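Local coordinates for protein probable tRNA pseudouridine synthase D (Methanosarcina mazei, PDB 1Z2Z) that probably converts uridine-13 of transfer RNAs into pseudouridine, at residues 8-13 with 170-175; 2-7 with 432-437. All coordinates share one frame; numbering follows the deposited sequence.

Both contacts use the N-terminal end of the chain, and they lie side by side, their centres about 10 Å apart. Contact 1 is the buried one: the loop that follows helix 5-8 meets the loop after strand 165-167, and the chemistry is aliphatic and aromatic. Contact 2 lies nearer the surface, where the start of the chain and helix 5-8 meet the modelled C-terminal end; there two prolines and an isoleucine mix with an asparagine amide and a glutamate. I172 joins the two: its CG2 packs on P434 CB at 3.6 Å and its CG1 on I6 CG2. The segments of contact 1 fall inside the span of sequence that contact 2 brackets.

Contact 1: 8-13 with 170-175; sequences KQIGIN and FGIQRF
Past K8, the last residue of helix 5-8, the chain turns at Q9 and sends I10 into the interior against the 170-175 loop. I10 carries the contact with both branches and with CB itself. Its CG1 is wedged between N and C of its own backbone (chi1 57°), and with chi2 anti the CD1 methyl runs out to I172, whose side chain it crosses at about a right angle. I10 CD1 lies 3.4 Å from I172 CD1 and also packs on I172 CA, while I10 CG2 touches both I172 CD1 and the F175 ring. CB of I10 stands over one face of that ring in a CH-pi contact, 4.0 Å from the F175 centroid and 18° off the normal. After G11, whose positive phi (87°) suits a glycine, I12 points back toward the other loop, and its CD1 rests 3.8 Å from F170 O, which also lies in plane at the edge of the F175 ring. Outside the two segments, N279 of helix 263-287 touches F170 and F175, and the ring of H183 meets that of F175. An alanine in place of F175 would remove the face that receives I10 CB and would probably loosen the packing of this isoleucine. With aliphatic carbons, one aromatic ring and the backbone of residues 170-172 as the touching groups, the two loops are held by apolar packing and shape, consistent with their buried place in the TruD fold.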
loop_
_atom_site.group_PDB
_atom_site.type_symbol
_atom_site.label_atom_id
_atom_site.label_comp_id
_atom_site.label_asym_id
_atom_site.label_seq_id
_atom_site.Cartn_x
_atom_site.Cartn_y
_atom_site.Cartn_z
ATOM N N LYS A 8 3.694 0.577 -15.091
ATOM C CA LYS A 8 4.986 0.120 -15.584
ATOM C C LYS A 8 6.074 1.061 -15.087
ATOM O O LYS A 8 7.236 0.673 -14.977
ATOM C CB LYS A 8 4.993 0.062 -17.119
ATOM C CG LYS A 8 3.921 -0.853 -17.703
ATOM C CD LYS A 8 3.635 -0.565 -19.184
ATOM C CE LYS A 8 4.330 -1.551 -20.115
ATOM N NZ LYS A 8 3.983 -1.311 -21.545
ATOM N N GLN A 9 5.690 2.294 -14.769
ATOM C CA GLN A 9 6.639 3.301 -14.293
ATOM C C GLN A 9 7.046 3.083 -12.844
ATOM O O GLN A 9 7.837 3.850 -12.283
ATOM C CB GLN A 9 6.049 4.692 -14.444
ATOM C CG GLN A 9 5.818 5.095 -15.875
ATOM C CD GLN A 9 4.897 6.290 -15.981
ATOM O OE1 GLN A 9 4.706 6.851 -17.064
ATOM N NE2 GLN A 9 4.311 6.686 -14.853
ATOM N N ILE A 10 6.479 2.044 -12.242
ATOM C CA ILE A 10 6.795 1.686 -10.873
ATOM C C ILE A 10 7.083 0.193 -10.761
ATOM O O ILE A 10 6.722 -0.438 -9.770
ATOM C CB ILE A 10 5.661 2.044 -9.896
ATOM C CG1 ILE A 10 4.370 1.357 -10.320
ATOM C CG2 ILE A 10 5.495 3.561 -9.821
ATOM C CD1 ILE A 10 3.195 1.689 -9.431
ATOM N N GLY A 11 7.710 -0.365 -11.797
ATOM C CA GLY A 11 8.096 -1.764 -11.778
ATOM C C GLY A 11 7.130 -2.833 -12.235
ATOM O O GLY A 11 7.536 -3.790 -12.899
ATOM N N ILE A 12 5.863 -2.697 -11.865
ATOM C CA ILE A 12 4.848 -3.666 -12.262
ATOM C C ILE A 12 4.667 -3.557 -13.763
ATOM O O ILE A 12 4.796 -2.470 -14.317
ATOM C CB ILE A 12 3.536 -3.350 -11.587
ATOM C CG1 ILE A 12 3.800 -3.216 -10.085
ATOM C CG2 ILE A 12 2.487 -4.407 -11.963
ATOM C CD1 ILE A 12 2.631 -2.691 -9.284
ATOM N N ASN A 13 4.385 -4.673 -14.425
ATOM C CA ASN A 13 4.205 -4.647 -15.868
ATOM C C ASN A 13 3.492 -5.883 -16.379
ATOM O O ASN A 13 3.643 -6.252 -17.538
ATOM C CB ASN A 13 5.554 -4.529 -16.574
ATOM C CG ASN A 13 6.234 -5.872 -16.753
ATOM O OD1 ASN A 13 6.375 -6.654 -15.807
ATOM N ND2 ASN A 13 6.665 -6.148 -17.978
ATOM N N PHE A 170 3.993 -3.604 -4.974
ATOM C CA PHE A 170 3.905 -2.327 -4.266
ATOM C C PHE A 170 3.020 -1.382 -5.084
ATOM O O PHE A 170 3.436 -0.848 -6.116
ATOM C CB PHE A 170 5.300 -1.711 -4.046
ATOM C CG PHE A 170 5.937 -2.094 -2.723
ATOM C CD1 PHE A 170 5.539 -1.477 -1.536
ATOM C CD2 PHE A 170 6.872 -3.126 -2.654
ATOM C CE1 PHE A 170 6.055 -1.884 -0.308
ATOM C CE2 PHE A 170 7.394 -3.545 -1.430
ATOM C CZ PHE A 170 6.984 -2.925 -0.259
ATOM N N GLY A 171 1.789 -1.194 -4.605
ATOM C CA GLY A 171 0.814 -0.345 -5.274
ATOM C C GLY A 171 1.269 1.041 -5.694
ATOM O O GLY A 171 2.164 1.626 -5.088
ATOM N N ILE A 172 0.629 1.573 -6.730
ATOM C CA ILE A 172 0.965 2.893 -7.247
ATOM C C ILE A 172 0.782 3.990 -6.194
ATOM O O ILE A 172 1.373 5.061 -6.302
ATOM C CB ILE A 172 0.123 3.219 -8.526
ATOM C CG1 ILE A 172 0.462 4.618 -9.053
ATOM C CG2 ILE A 172 -1.362 3.126 -8.217
ATOM C CD1 ILE A 172 1.919 4.800 -9.466
ATOM N N GLN A 173 -0.018 3.723 -5.166
ATOM C CA GLN A 173 -0.232 4.712 -4.106
ATOM C C GLN A 173 0.889 4.727 -3.073
ATOM O O GLN A 173 1.077 5.719 -2.370
ATOM C CB GLN A 173 -1.554 4.448 -3.404
ATOM C CG GLN A 173 -2.739 4.670 -4.296
ATOM C CD GLN A 173 -4.047 4.443 -3.578
ATOM O OE1 GLN A 173 -4.335 3.326 -3.136
ATOM N NE2 GLN A 173 -4.853 5.503 -3.450
ATOM N N ARG A 174 1.622 3.617 -2.992
ATOM C CA ARG A 174 2.732 3.459 -2.054
ATOM C C ARG A 174 3.930 4.327 -2.454
ATOM O O ARG A 174 4.791 4.625 -1.629
ATOM C CB ARG A 174 3.186 1.992 -2.000
ATOM C CG ARG A 174 2.105 0.935 -1.722
ATOM C CD ARG A 174 1.702 0.846 -0.253
ATOM N NE ARG A 174 0.937 2.016 0.174
ATOM C CZ ARG A 174 -0.319 2.276 -0.192
ATOM N NH1 ARG A 174 -0.974 1.446 -0.998
ATOM N NH2 ARG A 174 -0.922 3.375 0.246
ATOM N N PHE A 175 3.987 4.731 -3.719
ATOM C CA PHE A 175 5.103 5.546 -4.199
ATOM C C PHE A 175 4.838 7.040 -4.080
ATOM O O PHE A 175 5.591 7.864 -4.601
ATOM C CB PHE A 175 5.418 5.186 -5.652
ATOM C CG PHE A 175 5.854 3.768 -5.830
ATOM C CD1 PHE A 175 7.200 3.427 -5.763
ATOM C CD2 PHE A 175 4.915 2.758 -6.031
ATOM C CE1 PHE A 175 7.602 2.104 -5.891
ATOM C CE2 PHE A 175 5.304 1.427 -6.161
ATOM C CZ PHE A 175 6.648 1.100 -6.092
#

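Contact 2: 2-7 with 432-437; sequences EVPEIE and VNPLQM
Proline-to-proline packing joins the two ends of the modelled chain here, near the surface: P4, the N-cap residue of helix 5-8, and the first turn behind it lie against the segment that follows helix 423-430. An Asx turn at N433 shapes that segment. N433 CG is anti to the backbone N (chi1 -171°), and OD1 accepts the backbone N-H of L435 at 2.7 Å, on a lone pair in the carbonyl plane. The same amide group turns its other end to the N-terminal segment, with N433 ND2 3.5 Å from P4 CB. The side chains of P4 and P434 run alongside one another, pointing opposite ways, with P4 CG 3.7 Å from P434 CD. From the helix, I6 crosses P434 obliquely; its CG2, anti to the backbone N, touches P434 CG at 3.6 Å. This surface patch borders the buried loops of contact 1. E7 lays its extended side chain along P434 on the way to R427 of helix 423-430, with which E7 OE2 forms a salt bridge. That bond ties the N-terminal helix to the helix leading into 432-437, and it would probably favour the charged form of the carboxylate. The other oxygen, E7 OE1, stays over the proline, 3.8 Å from P434 CD.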
loop_
_atom_site.group_PDB
_atom_site.type_symbol
_atom_site.label_atom_id
_atom_site.label_comp_id
_atom_site.label_asym_id
_atom_site.label_seq_id
_atom_site.Cartn_x
_atom_site.Cartn_y
_atom_site.Cartn_z
ATOM N N GLU A 2 -1.914 -5.990 -22.150
ATOM C CA GLU A 2 -1.655 -4.555 -22.027
ATOM C C GLU A 2 -1.774 -4.039 -20.582
ATOM O O GLU A 2 -2.763 -4.304 -19.894
ATOM C CB GLU A 2 -2.625 -3.783 -22.936
ATOM C CG GLU A 2 -2.368 -3.948 -24.438
ATOM C CD GLU A 2 -1.158 -3.155 -24.928
ATOM O OE1 GLU A 2 -0.072 -3.283 -24.318
ATOM O OE2 GLU A 2 -1.294 -2.409 -25.928
ATOM N N VAL A 3 -0.755 -3.299 -20.145
ATOM C CA VAL A 3 -0.699 -2.716 -18.796
ATOM C C VAL A 3 -0.433 -1.210 -18.852
ATOM O O VAL A 3 0.449 -0.743 -19.583
ATOM C CB VAL A 3 0.411 -3.377 -17.929
ATOM C CG1 VAL A 3 0.630 -2.580 -16.642
ATOM C CG2 VAL A 3 0.025 -4.806 -17.597
ATOM N N PRO A 4 -1.184 -0.432 -18.052
ATOM C CA PRO A 4 -1.009 1.019 -18.041
ATOM C C PRO A 4 0.399 1.458 -17.728
ATOM O O PRO A 4 1.086 0.869 -16.887
ATOM C CB PRO A 4 -2.020 1.486 -16.998
ATOM C CG PRO A 4 -2.153 0.321 -16.098
ATOM C CD PRO A 4 -2.165 -0.846 -17.036
ATOM N N GLU A 5 0.826 2.494 -18.434
ATOM C CA GLU A 5 2.147 3.056 -18.239
ATOM C C GLU A 5 2.344 3.416 -16.776
ATOM O O GLU A 5 3.430 3.245 -16.229
ATOM C CB GLU A 5 2.307 4.307 -19.098
ATOM C CG GLU A 5 2.757 4.025 -20.511
ATOM C CD GLU A 5 4.149 3.440 -20.556
ATOM O OE1 GLU A 5 4.278 2.203 -20.704
ATOM O OE2 GLU A 5 5.113 4.225 -20.430
ATOM N N ILE A 6 1.284 3.910 -16.146
ATOM C CA ILE A 6 1.358 4.307 -14.752
ATOM C C ILE A 6 1.946 3.216 -13.878
ATOM O O ILE A 6 2.803 3.485 -13.038
ATOM C CB ILE A 6 -0.036 4.744 -14.227
ATOM C CG1 ILE A 6 -0.366 6.110 -14.806
ATOM C CG2 ILE A 6 -0.046 4.846 -12.710
ATOM C CD1 ILE A 6 0.800 7.083 -14.719
ATOM N N GLU A 7 1.497 1.989 -14.095
ATOM C CA GLU A 7 1.987 0.853 -13.334
ATOM C C GLU A 7 3.361 0.347 -13.828
ATOM O O GLU A 7 4.124 -0.236 -13.061
ATOM C CB GLU A 7 0.943 -0.279 -13.352
ATOM C CG GLU A 7 -0.255 -0.042 -12.422
ATOM C CD GLU A 7 -1.326 -1.124 -12.528
ATOM O OE1 GLU A 7 -2.225 -1.175 -11.657
ATOM O OE2 GLU A 7 -1.272 -1.919 -13.490
ATOM N N VAL A 432 -7.097 -3.122 -14.861
ATOM C CA VAL A 432 -7.371 -1.850 -15.521
ATOM C C VAL A 432 -6.495 -0.762 -14.944
ATOM O O VAL A 432 -5.792 -0.984 -13.962
ATOM C CB VAL A 432 -8.849 -1.420 -15.364
ATOM C CG1 VAL A 432 -9.760 -2.357 -16.156
ATOM C CG2 VAL A 432 -9.226 -1.432 -13.902
ATOM N N ASN A 433 -6.542 0.420 -15.546
ATOM C CA ASN A 433 -5.738 1.534 -15.067
ATOM C C ASN A 433 -6.059 1.802 -13.595
ATOM O O ASN A 433 -7.223 1.814 -13.189
ATOM C CB ASN A 433 -6.002 2.780 -15.916
ATOM C CG ASN A 433 -5.043 3.919 -15.607
ATOM O OD1 ASN A 433 -5.096 4.518 -14.535
ATOM N ND2 ASN A 433 -4.157 4.221 -16.549
ATOM N N PRO A 434 -5.017 2.001 -12.773
ATOM C CA PRO A 434 -5.164 2.268 -11.336
ATOM C C PRO A 434 -5.975 3.531 -11.029
ATOM O O PRO A 434 -6.471 3.706 -9.913
ATOM C CB PRO A 434 -3.717 2.364 -10.855
ATOM C CG PRO A 434 -2.997 2.886 -12.059
ATOM C CD PRO A 434 -3.597 2.055 -13.168
ATOM N N LEU A 435 -6.105 4.403 -12.025
ATOM C CA LEU A 435 -6.872 5.636 -11.876
ATOM C C LEU A 435 -8.342 5.410 -12.277
ATOM O O LEU A 435 -9.239 6.070 -11.757
ATOM C CB LEU A 435 -6.236 6.750 -12.719
ATOM C CG LEU A 435 -4.783 7.093 -12.352
ATOM C CD1 LEU A 435 -4.308 8.253 -13.203
ATOM C CD2 LEU A 435 -4.675 7.448 -10.867
ATOM N N GLN A 436 -8.574 4.470 -13.194
ATOM C CA GLN A 436 -9.920 4.115 -13.652
ATOM C C GLN A 436 -10.559 3.218 -12.592
ATOM O O GLN A 436 -11.779 3.016 -12.574
ATOM C CB GLN A 436 -9.850 3.331 -14.971
ATOM C CG GLN A 436 -11.191 2.739 -15.438
ATOM C CD GLN A 436 -11.041 1.446 -16.247
ATOM O OE1 GLN A 436 -10.214 1.358 -17.160
ATOM N NE2 GLN A 436 -11.857 0.441 -15.920
HETATM N N MSE A 437 -9.711 2.667 -11.728
HETATM C CA MSE A 437 -10.129 1.775 -10.649
HETATM C C MSE A 437 -11.303 2.367 -9.856
HETATM O O MSE A 437 -11.039 3.105 -8.877
HETATM C CB MSE A 437 -8.931 1.500 -9.722
HETATM C CG MSE A 437 -9.118 0.348 -8.738
HETATM SE SE MSE A 437 -8.198 -1.295 -9.261
HETATM C CE MSE A 437 -6.414 -0.842 -8.647
#